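Local coordinates for protein PHOX (Pseudomonas fluorescens, PDB 4A9V) that probably hydrolyses phosphate monoesters as an alkaline phosphatase, using a complex iron-calcium cofactor held by a beta-propeller, at residues R385-V390 against S477-G482. Sequence-based numbering, arbitrary orientation. Where two conformers were deposited one is given.
Sequences RPEWIV and SPDGLG. With CA (calcium ion), chain R; CA (calcium ion), chain Q; FEO (mu-oxo-diiron), chain S.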
loop_
_atom_site.group_PDB
_atom_site.type_symbol
_atom_site.label_atom_id
_atom_site.label_comp_id
_atom_site.label_asym_id
_atom_site.label_seq_id
_atom_site.Cartn_x
_atom_site.Cartn_y
_atom_site.Cartn_z
ATOM N N ARG A 385 -12.463 1.304 4.949
ATOM C CA ARG A 385 -11.165 0.747 4.548
ATOM C C ARG A 385 -10.412 1.630 3.564
ATOM O O ARG A 385 -10.216 1.272 2.397
ATOM C CB ARG A 385 -11.315 -0.656 3.977
ATOM C CG ARG A 385 -11.814 -1.676 4.980
ATOM C CD ARG A 385 -11.747 -3.066 4.387
ATOM N NE ARG A 385 -10.371 -3.405 4.062
ATOM C CZ ARG A 385 -10.019 -4.287 3.138
ATOM N NH1 ARG A 385 -10.926 -5.126 2.658
ATOM N NH2 ARG A 385 -8.740 -4.429 2.811
ATOM N N PRO A 386 -9.869 2.747 4.057
ATOM C CA PRO A 386 -8.957 3.534 3.237
ATOM C C PRO A 386 -7.760 2.721 2.786
ATOM O O PRO A 386 -7.074 2.114 3.612
ATOM C CB PRO A 386 -8.517 4.666 4.176
ATOM C CG PRO A 386 -9.496 4.672 5.296
ATOM C CD PRO A 386 -9.984 3.269 5.428
ATOM N N GLU A 387 -7.522 2.703 1.481
ATOM C CA GLU A 387 -6.292 2.133 0.958
ATOM C C GLU A 387 -5.465 3.247 0.316
ATOM O O GLU A 387 -5.061 4.165 1.026
ATOM C CB GLU A 387 -6.557 0.886 0.107
ATOM C CG GLU A 387 -7.036 -0.271 0.985
ATOM C CD GLU A 387 -6.933 -1.638 0.323
ATOM O OE1 GLU A 387 -7.832 -1.960 -0.480
ATOM O OE2 GLU A 387 -5.986 -2.412 0.625
ATOM N N TRP A 388 -5.155 3.188 -0.973
ATOM C CA TRP A 388 -4.182 4.136 -1.515
ATOM C C TRP A 388 -4.739 5.535 -1.658
ATOM O O TRP A 388 -5.902 5.737 -2.018
ATOM C CB TRP A 388 -3.683 3.690 -2.881
ATOM C CG TRP A 388 -2.821 2.465 -2.861
ATOM C CD1 TRP A 388 -3.077 1.246 -2.250
ATOM C CD2 TRP A 388 -1.672 2.228 -3.720
ATOM N NE1 TRP A 388 -2.162 0.308 -2.646
ATOM C CE2 TRP A 388 -1.324 0.827 -3.568
ATOM C CE3 TRP A 388 -0.984 2.994 -4.652
ATOM C CZ2 TRP A 388 -0.297 0.244 -4.291
ATOM C CZ3 TRP A 388 0.029 2.384 -5.394
ATOM C CH2 TRP A 388 0.356 1.042 -5.219
ATOM N N ILE A 389 -3.839 6.507 -1.507
ATOM C CA ILE A 389 -4.112 7.918 -1.749
ATOM C C ILE A 389 -3.136 8.434 -2.801
ATOM O O ILE A 389 -1.944 8.088 -2.776
ATOM C CB ILE A 389 -3.970 8.722 -0.438
ATOM C CG1 ILE A 389 -4.966 8.197 0.600
ATOM C CG2 ILE A 389 -4.192 10.207 -0.694
ATOM C CD1 ILE A 389 -4.780 8.760 1.995
ATOM N N VAL A 390 -3.631 9.276 -3.709
ATOM C CA VAL A 390 -2.760 9.948 -4.671
ATOM C C VAL A 390 -3.174 11.410 -4.789
ATOM O O VAL A 390 -4.318 11.775 -4.510
ATOM C CB VAL A 390 -2.793 9.284 -6.075
ATOM C CG1 VAL A 390 -2.162 7.901 -6.029
ATOM C CG2 VAL A 390 -4.211 9.243 -6.631
ATOM N N SER A 477 -13.886 -3.258 -5.339
ATOM C CA SER A 477 -12.789 -3.144 -4.389
ATOM C C SER A 477 -11.564 -2.465 -5.009
ATOM O O SER A 477 -10.455 -3.004 -4.984
ATOM C CB SER A 477 -12.419 -4.517 -3.834
ATOM O OG SER A 477 -13.543 -5.151 -3.245
ATOM N N PRO A 478 -11.734 -1.227 -5.484
ATOM C CA PRO A 478 -10.556 -0.456 -5.864
ATOM C C PRO A 478 -9.618 -0.308 -4.665
ATOM O O PRO A 478 -10.066 -0.215 -3.522
ATOM C CB PRO A 478 -11.145 0.893 -6.278
ATOM C CG PRO A 478 -12.378 1.017 -5.440
ATOM C CD PRO A 478 -12.933 -0.381 -5.347
ATOM N N ASP A 479 -8.319 -0.304 -4.933
ATOM C CA ASP A 479 -7.320 -0.432 -3.882
ATOM C C ASP A 479 -6.148 0.479 -4.250
ATOM O O ASP A 479 -6.103 1.637 -3.812
ATOM C CB ASP A 479 -6.946 -1.927 -3.724
ATOM C CG ASP A 479 -5.889 -2.201 -2.663
ATOM O OD1 ASP A 479 -5.037 -1.331 -2.386
ATOM O OD2 ASP A 479 -5.827 -3.369 -2.208
ATOM N N GLY A 480 -5.314 0.054 -5.192
ATOM C CA GLY A 480 -4.238 0.903 -5.658
ATOM C C GLY A 480 -4.715 2.032 -6.553
ATOM O O GLY A 480 -5.720 1.917 -7.260
ATOM N N LEU A 481 -3.925 3.103 -6.576
ATOM C CA LEU A 481 -4.147 4.249 -7.455
ATOM C C LEU A 481 -2.799 4.773 -7.920
ATOM O O LEU A 481 -1.818 4.717 -7.170
ATOM C CB LEU A 481 -4.865 5.377 -6.714
ATOM C CG LEU A 481 -6.297 5.157 -6.238
ATOM C CD1 LEU A 481 -6.741 6.372 -5.438
ATOM C CD2 LEU A 481 -7.236 4.900 -7.403
ATOM N N GLY A 482 -2.772 5.387 -9.096
ATOM C CA GLY A 482 -1.600 6.135 -9.523
ATOM C C GLY A 482 -1.994 7.170 -10.544
ATOM O O GLY A 482 -2.801 6.893 -11.414
HETATM CA CA CA R . -7.077 -4.376 -0.575
HETATM CA CA CA Q . -3.727 -2.936 -0.964
HETATM FE FE1 FEO S . -1.865 -4.372 1.841
HETATM FE FE2 FEO S . -4.777 -2.570 2.421
HETATM O O FEO S . -3.638 -3.712 1.360
HETATM O O HOH W 1 -6.425 -5.754 1.271
HETATM O O HOH W 2 -1.389 -2.210 -1.532
HETATM O O HOH W 3 -1.759 -4.850 -0.262
HETATM O O HOH W 4 -3.187 -3.856 -3.214
HETATM O O HOH W 5 -4.695 -5.365 -0.702
#
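Two carboxylates, Glu387 and Asp479, are drawn together by shared metals. Glu387 grips the chain R calcium with both oxygens, and its OE2 also reaches FE2 of the mu-oxo-diiron group at 2.2 Å and the chain Q calcium, so one oxygen serves three metals; the longer glutamate chain, extended beyond CG, suits this reach. The shorter Asp479, with CG anti to the backbone N (chi1 179°), spans the two calcium ions: both oxygens bind the chain Q ion, while OD2 bridges to the chain R ion at 2.3 Å. Glu387 OE1 and Asp479 OD2 lie 3.0 Å apart, a crowding of negative charge that the calcium ions probably offset. Glu273 and Asp494 add further calcium ligands.

Most of each segment lies on an edge strand, 386-391 and 478-483, of two separate sheets of the beta-propeller, nearly parallel (13°). One weak backbone bond links them, Trp388 N to Asp479 O at 3.4 Å.

Trp388 offers both a flat face and an N-H. Its five-membered ring lies over Gly480 CA, a CH-pi contact 3.4 Å from CA to the ring centroid; glycine suits this place because a CB would crowd the indole. Trp388 NE1 donates to the oxygen of water 2 at 2.9 Å, itself a chain Q calcium ligand. An alanine in place of Trp388 would remove the indole and its N-H, and would probably leave water 2 less firmly placed. Farther along, branched Val390 sets CG1 3.8 Å from Leu481 CB, apolar against apolar.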